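Side-chain contacts in 2-dehydropantoate 2-reductase (Geobacter metallireducens, PDB 3HN2), which probably catalyses the NADPH-dependent reduction of 2-dehydropantoate to (R)-pantoate, the second step on the route from 3-methyl-2-oxobutanoate to pantoate in pantothenate biosynthesis: residues R34-I39 and G60-E65; A182-L187 and L222-G227; T277-G282 and R291-A296. All blocks are in the same frame, centred on the assembly; numbering follows the deposited sequence.

Interaction 1: R34-I39 and G60-E65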
loop_
_atom_site.group_PDB
_atom_site.type_symbol
_atom_site.label_atom_id
_atom_site.label_comp_id
_atom_site.label_asym_id
_atom_site.label_seq_id
_atom_site.Cartn_x
_atom_site.Cartn_y
_atom_site.Cartn_z
ATOM N N ARG A 34 17.294 -25.775 10.460
ATOM C CA ARG A 34 17.909 -24.960 11.507
ATOM C C ARG A 34 17.194 -25.081 12.861
ATOM O O ARG A 34 17.840 -25.171 13.908
ATOM C CB ARG A 34 17.996 -23.500 11.036
ATOM C CG ARG A 34 18.122 -22.454 12.139
ATOM C CD ARG A 34 18.928 -21.247 11.684
ATOM N NE ARG A 34 20.366 -21.517 11.691
ATOM C CZ ARG A 34 21.161 -21.378 12.751
ATOM N NH1 ARG A 34 20.671 -20.968 13.916
ATOM N NH2 ARG A 34 22.455 -21.650 12.650
ATOM N N ASP A 35 15.866 -25.113 12.829
ATOM C CA ASP A 35 15.077 -25.160 14.056
ATOM C C ASP A 35 14.071 -26.315 14.093
ATOM O O ASP A 35 12.863 -26.097 14.200
ATOM C CB ASP A 35 14.389 -23.809 14.309
ATOM C CG ASP A 35 13.861 -23.155 13.033
ATOM O OD1 ASP A 35 13.601 -23.866 12.036
ATOM O OD2 ASP A 35 13.699 -21.915 13.034
ATOM N N TYR A 36 14.582 -27.541 14.006
ATOM C CA TYR A 36 13.760 -28.738 14.169
ATOM C C TYR A 36 13.398 -28.928 15.638
ATOM O O TYR A 36 12.240 -29.169 15.972
ATOM C CB TYR A 36 14.491 -29.975 13.631
ATOM C CG TYR A 36 13.818 -31.298 13.948
ATOM C CD1 TYR A 36 14.295 -32.119 14.972
ATOM C CD2 TYR A 36 12.710 -31.732 13.217
ATOM C CE1 TYR A 36 13.680 -33.335 15.267
ATOM C CE2 TYR A 36 12.088 -32.949 13.504
ATOM C CZ TYR A 36 12.579 -33.746 14.529
ATOM O OH TYR A 36 11.972 -34.948 14.818
ATOM N N GLU A 37 14.406 -28.801 16.499
ATOM C CA GLU A 37 14.283 -29.057 17.935
ATOM C C GLU A 37 13.392 -28.057 18.677
ATOM O O GLU A 37 12.755 -28.410 19.669
ATOM C CB GLU A 37 15.676 -29.125 18.576
ATOM C CG GLU A 37 16.649 -28.054 18.084
ATOM C CD GLU A 37 18.088 -28.540 18.034
ATOM O OE1 GLU A 37 18.574 -29.088 19.046
ATOM O OE2 GLU A 37 18.739 -28.367 16.979
ATOM N N ALA A 38 13.346 -26.822 18.184
ATOM C CA ALA A 38 12.521 -25.774 18.782
ATOM C C ALA A 38 11.031 -25.962 18.489
ATOM O O ALA A 38 10.182 -25.565 19.286
ATOM C CB ALA A 38 12.984 -24.414 18.314
ATOM N N ILE A 39 10.724 -26.581 17.350
ATOM C CA ILE A 39 9.338 -26.779 16.911
ATOM C C ILE A 39 8.819 -28.195 17.242
ATOM O O ILE A 39 7.609 -28.413 17.352
ATOM C CB ILE A 39 9.162 -26.406 15.401
ATOM C CG1 ILE A 39 9.813 -25.047 15.110
ATOM C CG2 ILE A 39 7.687 -26.354 14.998
ATOM C CD1 ILE A 39 9.807 -24.628 13.644
ATOM N N GLY A 60 6.850 -32.317 12.149
ATOM C CA GLY A 60 8.165 -31.932 11.652
ATOM C C GLY A 60 9.076 -33.101 11.343
ATOM O O GLY A 60 8.952 -34.177 11.932
ATOM N N TYR A 61 9.985 -32.889 10.397
ATOM C CA TYR A 61 10.935 -33.911 9.967
ATOM C C TYR A 61 12.278 -33.255 9.661
ATOM O O TYR A 61 12.359 -32.032 9.506
ATOM C CB TYR A 61 10.424 -34.637 8.718
ATOM C CG TYR A 61 9.155 -35.450 8.906
ATOM C CD1 TYR A 61 7.892 -34.863 8.762
ATOM C CD2 TYR A 61 9.217 -36.810 9.189
ATOM C CE1 TYR A 61 6.728 -35.606 8.928
ATOM C CE2 TYR A 61 8.056 -37.563 9.351
ATOM C CZ TYR A 61 6.818 -36.954 9.218
ATOM O OH TYR A 61 5.673 -37.696 9.376
ATOM N N ARG A 62 13.331 -34.063 9.574
ATOM C CA ARG A 62 14.657 -33.533 9.250
ATOM C C ARG A 62 15.220 -34.091 7.946
ATOM O O ARG A 62 16.122 -33.504 7.349
ATOM C CB ARG A 62 15.635 -33.708 10.422
ATOM C CG ARG A 62 15.787 -35.130 10.961
ATOM C CD ARG A 62 16.096 -35.130 12.463
ATOM N NE ARG A 62 16.921 -33.988 12.868
ATOM C CZ ARG A 62 17.322 -33.746 14.113
ATOM N NH1 ARG A 62 18.065 -32.676 14.373
ATOM N NH2 ARG A 62 16.984 -34.567 15.100
ATOM N N ALA A 63 14.669 -35.216 7.506
ATOM C CA ALA A 63 15.014 -35.791 6.214
ATOM C C ALA A 63 13.743 -35.970 5.395
ATOM O O ALA A 63 12.712 -36.370 5.943
ATOM C CB ALA A 63 15.732 -37.124 6.393
ATOM N N PRO A 64 13.801 -35.643 4.087
ATOM C CA PRO A 64 12.650 -35.845 3.192
ATOM C C PRO A 64 12.255 -37.308 2.969
ATOM O O PRO A 64 11.089 -37.582 2.676
ATOM C CB PRO A 64 13.101 -35.210 1.873
ATOM C CG PRO A 64 14.572 -35.149 1.946
ATOM C CD PRO A 64 14.937 -35.014 3.388
ATOM N N GLU A 65 13.206 -38.232 3.118
ATOM C CA GLU A 65 12.929 -39.670 2.961
ATOM C C GLU A 65 12.100 -40.262 4.102
ATOM O O GLU A 65 11.541 -41.352 3.969
ATOM C CB GLU A 65 14.218 -40.481 2.741
ATOM C CG GLU A 65 15.377 -40.155 3.682
ATOM C CD GLU A 65 16.374 -39.170 3.087
ATOM O OE1 GLU A 65 17.595 -39.411 3.214
ATOM O OE2 GLU A 65 15.944 -38.161 2.489
#
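At the outer edge of the Rossmann-type nucleotide-binding domain, Tyr36, near the start of helix 36-41, lies against Gly60, Tyr61 and Arg62, where edge strand 60-61 of the main sheet runs out into a turn. The contact illustrates how one aromatic ring can use its face and its edge for different partners. Over one face lies the arm of Arg62: its CD stands 4.3 Å from the centroid of the Tyr36 ring and 16° off the ring normal, a CH-pi contact. Farther along the arm the guanidinium passes over the CD1-CE1 side of the ring, with Arg62 NH2 3.5 Å from Tyr36 CE1. The two planes are inclined by 31°, so the overlap is a tilted one, and Tyr36 CD1 sits above the middle of the guanidinium. Arg62 gets there with CG between its backbone N and carbonyl carbon (chi1 55°) and with bends at chi2 and chi3, which carry the guanidinium over the ring. At the ring edge, near its plane, Gly60 C is 3.7 Å from Tyr36 CE2. Separately, Tyr61 O makes an oblique approach, 3.7 Å from Tyr36 CD2. Glu37 OE2 stands 5.1 Å from Arg62 NH1, opposite charges near each other without a salt bridge, probably a weak long-range attraction at most. Next to this surface contact, Tyr61 is hydrogen-bonded through its backbone to Phe30 and Leu32, joining strand 60-61 to the strand 28-31 side of the sheet, while its side chain packs on Glu66 and Ile67 of helix 64-67.

Interaction 2: A182-L187 and L222-G227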
loop_
_atom_site.group_PDB
_atom_site.type_symbol
_atom_site.label_atom_id
_atom_site.label_comp_id
_atom_site.label_asym_id
_atom_site.label_seq_id
_atom_site.Cartn_x
_atom_site.Cartn_y
_atom_site.Cartn_z
ATOM N N ALA A 182 2.823 -12.781 -14.895
ATOM C CA ALA A 182 2.691 -12.488 -13.470
ATOM C C ALA A 182 4.015 -12.482 -12.692
ATOM O O ALA A 182 4.182 -11.681 -11.765
ATOM C CB ALA A 182 1.709 -13.462 -12.842
ATOM N N ARG A 183 4.933 -13.381 -13.062
ATOM C CA ARG A 183 6.298 -13.416 -12.520
ATOM C C ARG A 183 7.023 -12.118 -12.866
ATOM O O ARG A 183 7.630 -11.479 -11.998
ATOM C CB ARG A 183 7.081 -14.614 -13.086
ATOM C CG ARG A 183 6.665 -15.984 -12.538
ATOM C CD ARG A 183 7.583 -16.454 -11.409
ATOM N NE ARG A 183 6.828 -17.189 -10.397
ATOM C CZ ARG A 183 7.249 -17.424 -9.157
ATOM N NH1 ARG A 183 6.477 -18.102 -8.317
ATOM N NH2 ARG A 183 8.433 -16.985 -8.750
ATOM N N TRP A 184 6.932 -11.730 -14.138
ATOM C CA TRP A 184 7.514 -10.490 -14.628
ATOM C C TRP A 184 6.843 -9.255 -14.030
ATOM O O TRP A 184 7.492 -8.227 -13.833
ATOM C CB TRP A 184 7.433 -10.437 -16.151
ATOM C CG TRP A 184 8.552 -11.151 -16.833
ATOM C CD1 TRP A 184 8.507 -12.393 -17.405
ATOM C CD2 TRP A 184 9.890 -10.671 -17.020
ATOM N NE1 TRP A 184 9.733 -12.712 -17.939
ATOM C CE2 TRP A 184 10.602 -11.677 -17.712
ATOM C CE3 TRP A 184 10.560 -9.495 -16.659
ATOM C CZ2 TRP A 184 11.950 -11.539 -18.060
ATOM C CZ3 TRP A 184 11.904 -9.357 -17.009
ATOM C CH2 TRP A 184 12.581 -10.375 -17.703
ATOM N N GLU A 185 5.546 -9.369 -13.751
ATOM C CA GLU A 185 4.784 -8.313 -13.097
ATOM C C GLU A 185 5.340 -8.024 -11.706
ATOM O O GLU A 185 5.447 -6.866 -11.314
ATOM C CB GLU A 185 3.301 -8.690 -13.009
ATOM C CG GLU A 185 2.546 -8.721 -14.344
ATOM C CD GLU A 185 1.042 -8.927 -14.170
ATOM O OE1 GLU A 185 0.628 -9.620 -13.212
ATOM O OE2 GLU A 185 0.270 -8.397 -14.997
ATOM N N LYS A 186 5.708 -9.079 -10.976
ATOM C CA LYS A 186 6.278 -8.932 -9.636
ATOM C C LYS A 186 7.734 -8.483 -9.683
ATOM O O LYS A 186 8.223 -7.862 -8.739
ATOM C CB LYS A 186 6.163 -10.228 -8.833
ATOM C CG LYS A 186 6.057 -9.978 -7.337
ATOM C CD LYS A 186 6.655 -11.104 -6.519
ATOM C CE LYS A 186 6.790 -10.688 -5.063
ATOM N NZ LYS A 186 7.248 -11.803 -4.190
ATOM N N LEU A 187 8.417 -8.808 -10.783
ATOM C CA LEU A 187 9.792 -8.360 -11.029
ATOM C C LEU A 187 9.879 -6.848 -11.210
ATOM O O LEU A 187 10.899 -6.245 -10.884
ATOM C CB LEU A 187 10.390 -9.081 -12.249
ATOM C CG LEU A 187 11.456 -10.175 -12.075
ATOM C CD1 LEU A 187 11.581 -10.714 -10.642
ATOM C CD2 LEU A 187 11.247 -11.333 -13.074
ATOM N N LEU A 222 10.815 0.565 -16.196
ATOM C CA LEU A 222 10.640 0.518 -17.654
ATOM C C LEU A 222 11.511 -0.530 -18.378
ATOM O O LEU A 222 11.115 -1.040 -19.424
ATOM C CB LEU A 222 10.874 1.892 -18.270
ATOM C CG LEU A 222 9.757 2.915 -18.063
ATOM C CD1 LEU A 222 10.273 4.364 -18.137
ATOM C CD2 LEU A 222 8.646 2.682 -19.053
ATOM N N GLU A 223 12.681 -0.829 -17.818
ATOM C CA GLU A 223 13.609 -1.792 -18.392
ATOM C C GLU A 223 13.100 -3.209 -18.201
ATOM O O GLU A 223 13.110 -4.002 -19.138
ATOM C CB GLU A 223 14.996 -1.649 -17.764
ATOM C CG GLU A 223 15.756 -0.405 -18.193
ATOM C CD GLU A 223 17.164 -0.343 -17.626
ATOM O OE1 GLU A 223 17.659 -1.360 -17.085
ATOM O OE2 GLU A 223 17.780 0.739 -17.727
ATOM N N VAL A 224 12.648 -3.499 -16.979
ATOM C CA VAL A 224 12.040 -4.777 -16.610
ATOM C C VAL A 224 10.813 -5.080 -17.472
ATOM O O VAL A 224 10.630 -6.217 -17.920
ATOM C CB VAL A 224 11.662 -4.799 -15.105
ATOM C CG1 VAL A 224 11.048 -6.127 -14.702
ATOM C CG2 VAL A 224 12.884 -4.517 -14.243
ATOM N N ILE A 225 9.998 -4.054 -17.711
ATOM C CA ILE A 225 8.843 -4.141 -18.609
ATOM C C ILE A 225 9.269 -4.446 -20.056
ATOM O O ILE A 225 8.672 -5.313 -20.713
ATOM C CB ILE A 225 7.971 -2.860 -18.526
ATOM C CG1 ILE A 225 7.203 -2.824 -17.202
ATOM C CG2 ILE A 225 6.977 -2.784 -19.677
ATOM C CD1 ILE A 225 6.619 -1.450 -16.857
ATOM N N ALA A 226 10.313 -3.763 -20.529
ATOM C CA ALA A 226 10.851 -3.983 -21.875
ATOM C C ALA A 226 11.423 -5.396 -22.042
ATOM O O ALA A 226 11.285 -6.016 -23.104
ATOM C CB ALA A 226 11.894 -2.953 -22.197
ATOM N N GLY A 227 12.045 -5.898 -20.980
ATOM C CA GLY A 227 12.550 -7.261 -20.943
ATOM C C GLY A 227 11.432 -8.271 -20.810
ATOM O O GLY A 227 11.592 -9.431 -21.189
#
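With CG anti to its carbonyl carbon (chi1 -84°), Trp184 swings its indole from the flank of helix 179-200 towards helix 211-229; Val224, whose CG1 lies anti to the backbone N (chi1 -179°), extends that methyl towards Trp184 and Leu187. The contact is a worked case of a large flat ring fitted against a branched side chain and the bare backbone of a glycine. Trp184 CE3 meets Val224 CG1 at 3.9 Å, the methyl lying in the plane of the indole at its edge. The six-membered ring also reaches the backbone of the facing helix: Trp184 CZ3 is 3.5 Å from Val224 O, approached obliquely, and Gly227 O lies over one face, 3.7 Å from Trp184 CH2. On the opposite face Leu187 CD2, from the next turn of the indole's own helix, stands 4.1 Å above the plane, so the ring is clasped between the two helices. Leu187 CB completes the apolar contact, 3.9 Å from Val224 CG1. The N-to-C directions of the two short segments differ by 165°, nearly antiparallel, with their axes 9.5 Å apart. Around this buried seam, Trp184 also touches Pro278 and Tyr281 of helix 271-284, while Val224 packs further along helix 179-200 on Val188 and Ile191.

Interaction 3: T277-G282 and R291-A296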
loop_
_atom_site.group_PDB
_atom_site.type_symbol
_atom_site.label_atom_id
_atom_site.label_comp_id
_atom_site.label_asym_id
_atom_site.label_seq_id
_atom_site.Cartn_x
_atom_site.Cartn_y
_atom_site.Cartn_z
ATOM N N THR A 277 19.133 -13.860 -13.770
ATOM C CA THR A 277 18.238 -14.657 -14.628
ATOM C C THR A 277 17.350 -13.793 -15.554
ATOM O O THR A 277 17.307 -14.065 -16.759
ATOM C CB THR A 277 17.390 -15.695 -13.811
ATOM O OG1 THR A 277 18.253 -16.486 -12.983
ATOM C CG2 THR A 277 16.612 -16.609 -14.725
ATOM N N PRO A 278 16.621 -12.779 -15.013
ATOM C CA PRO A 278 15.929 -11.867 -15.929
ATOM C C PRO A 278 16.832 -11.138 -16.912
ATOM O O PRO A 278 16.467 -11.028 -18.084
ATOM C CB PRO A 278 15.256 -10.873 -14.980
ATOM C CG PRO A 278 14.997 -11.676 -13.787
ATOM C CD PRO A 278 16.270 -12.449 -13.622
ATOM N N LEU A 279 17.989 -10.661 -16.448
ATOM C CA LEU A 279 18.971 -10.008 -17.323
ATOM C C LEU A 279 19.417 -10.967 -18.423
ATOM O O LEU A 279 19.520 -10.560 -19.581
ATOM C CB LEU A 279 20.178 -9.479 -16.536
ATOM C CG LEU A 279 20.049 -8.120 -15.847
ATOM C CD1 LEU A 279 21.121 -7.929 -14.777
ATOM C CD2 LEU A 279 20.099 -6.990 -16.855
ATOM N N ALA A 280 19.660 -12.227 -18.051
ATOM C CA ALA A 280 19.889 -13.314 -19.019
ATOM C C ALA A 280 18.755 -13.426 -20.027
ATOM O O ALA A 280 19.007 -13.427 -21.233
ATOM C CB ALA A 280 20.105 -14.662 -18.309
ATOM N N TYR A 281 17.517 -13.487 -19.531
ATOM C CA TYR A 281 16.324 -13.603 -20.382
ATOM C C TYR A 281 16.133 -12.442 -21.352
ATOM O O TYR A 281 15.665 -12.640 -22.473
ATOM C CB TYR A 281 15.060 -13.806 -19.540
ATOM C CG TYR A 281 14.715 -15.259 -19.278
ATOM C CD1 TYR A 281 14.204 -16.072 -20.293
ATOM C CD2 TYR A 281 14.896 -15.821 -18.018
ATOM C CE1 TYR A 281 13.890 -17.407 -20.054
ATOM C CE2 TYR A 281 14.581 -17.152 -17.766
ATOM C CZ TYR A 281 14.081 -17.938 -18.787
ATOM O OH TYR A 281 13.768 -19.254 -18.534
ATOM N N GLY A 282 16.508 -11.239 -20.924
ATOM C CA GLY A 282 16.443 -10.059 -21.777
ATOM C C GLY A 282 17.552 -10.009 -22.812
ATOM O O GLY A 282 17.331 -9.561 -23.940
ATOM N N ARG A 291 20.481 -0.356 -16.271
ATOM C CA ARG A 291 20.240 -0.051 -14.862
ATOM C C ARG A 291 20.148 -1.315 -14.021
ATOM O O ARG A 291 20.787 -1.415 -12.953
ATOM C CB ARG A 291 19.005 0.845 -14.690
ATOM C CG ARG A 291 19.249 2.290 -15.122
ATOM C CD ARG A 291 18.002 3.178 -14.967
ATOM N NE ARG A 291 18.014 4.282 -15.931
ATOM C CZ ARG A 291 17.570 4.205 -17.187
ATOM N NH1 ARG A 291 17.065 3.073 -17.666
ATOM N NH2 ARG A 291 17.638 5.263 -17.977
ATOM N N VAL A 292 19.392 -2.301 -14.523
ATOM C CA VAL A 292 19.307 -3.614 -13.862
ATOM C C VAL A 292 20.715 -4.191 -13.742
ATOM O O VAL A 292 21.081 -4.733 -12.691
ATOM C CB VAL A 292 18.295 -4.585 -14.541
ATOM C CG1 VAL A 292 18.029 -5.788 -13.648
ATOM C CG2 VAL A 292 16.952 -3.875 -14.847
ATOM N N GLU A 293 21.548 -3.930 -14.741
ATOM C CA GLU A 293 22.890 -4.503 -14.781
ATOM C C GLU A 293 23.786 -3.892 -13.759
ATOM O O GLU A 293 24.415 -4.606 -12.981
ATOM C CB GLU A 293 23.529 -4.369 -16.163
ATOM C CG GLU A 293 23.612 -5.696 -16.906
ATOM C CD GLU A 293 24.671 -5.701 -17.989
ATOM O OE1 GLU A 293 25.859 -5.492 -17.666
ATOM O OE2 GLU A 293 24.314 -5.927 -19.164
ATOM N N MET A 294 23.830 -2.564 -13.768
ATOM C CA MET A 294 24.560 -1.798 -12.788
ATOM C C MET A 294 24.124 -2.205 -11.384
ATOM O O MET A 294 24.973 -2.511 -10.545
ATOM C CB MET A 294 24.319 -0.313 -13.028
ATOM C CG MET A 294 25.188 0.591 -12.210
ATOM S SD MET A 294 25.090 2.267 -12.811
ATOM C CE MET A 294 25.706 3.094 -11.352
ATOM N N LEU A 295 22.806 -2.262 -11.159
ATOM C CA LEU A 295 22.251 -2.694 -9.872
ATOM C C LEU A 295 22.711 -4.092 -9.443
ATOM O O LEU A 295 23.287 -4.246 -8.360
ATOM C CB LEU A 295 20.726 -2.611 -9.894
ATOM C CG LEU A 295 19.967 -2.601 -8.558
ATOM C CD1 LEU A 295 20.717 -1.853 -7.467
ATOM C CD2 LEU A 295 18.597 -1.979 -8.774
ATOM N N ALA A 296 22.480 -5.095 -10.294
ATOM C CA ALA A 296 22.902 -6.471 -10.014
ATOM C C ALA A 296 24.361 -6.522 -9.596
ATOM O O ALA A 296 24.700 -7.142 -8.575
ATOM C CB ALA A 296 22.670 -7.378 -11.249
#
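Leu279 makes every close contact here, inserting its branched end between Val292, Glu293 and Ala296 on the facing helix, an instance of one apolar side chain serving several positions on a neighbouring helix. The purely apolar contacts come first. Leu279 CG lies 3.8 Å from Val292 CG1, the two side chains sliding past each other in opposite directions, and Leu279 CD1 reaches Ala296 CB, one turn further on, at 3.9 Å. The leucine's torsions (chi1 -83°, chi2 162°) aim CD1 at Ala296 and CD2 at Glu293. A second kind of contact uses the aliphatic part of a charged residue: Leu279 CD2 touches Glu293 CG at 3.7 Å, and from there the exposed glutamate's chain runs on, extended, to its carboxylate. The third is with backbone, where Leu279 CD1 packs 3.8 Å from Val292 O. Phe275, earlier on the leucine's helix, adds to the apolar cluster by touching Val292 and Ala296. The segment axes are 10.5 Å apart and their directions differ by 148°, the arrangement of a helical hairpin, in which helices 271-284 and 290-302 pack back on each other across a short connection within the all-helical C-terminal domain of ketopantoate reductases.

In the fold
Followed from the N terminus, the three contacts come in series; none nests within or crosses another. Interaction 1 closes first, bridging 20 residues that include strands 44-48 and 53-55, and fastens the edge of the nucleotide-binding domain. Interaction 2 closes a largely helical excursion of 34 residues in the C-terminal domain, and interaction 3 a tight connection of eight. Interaction 1 stands apart, its centre 36 Å from each of the others and on the opposite side of the chain's centre. Interactions 2 and 3, with centres 11 Å apart, touch: Glu223 OE1 probably accepts a hydrogen bond from Val292 N, and Leu187 packs on Pro278, tying four helices into one helical core.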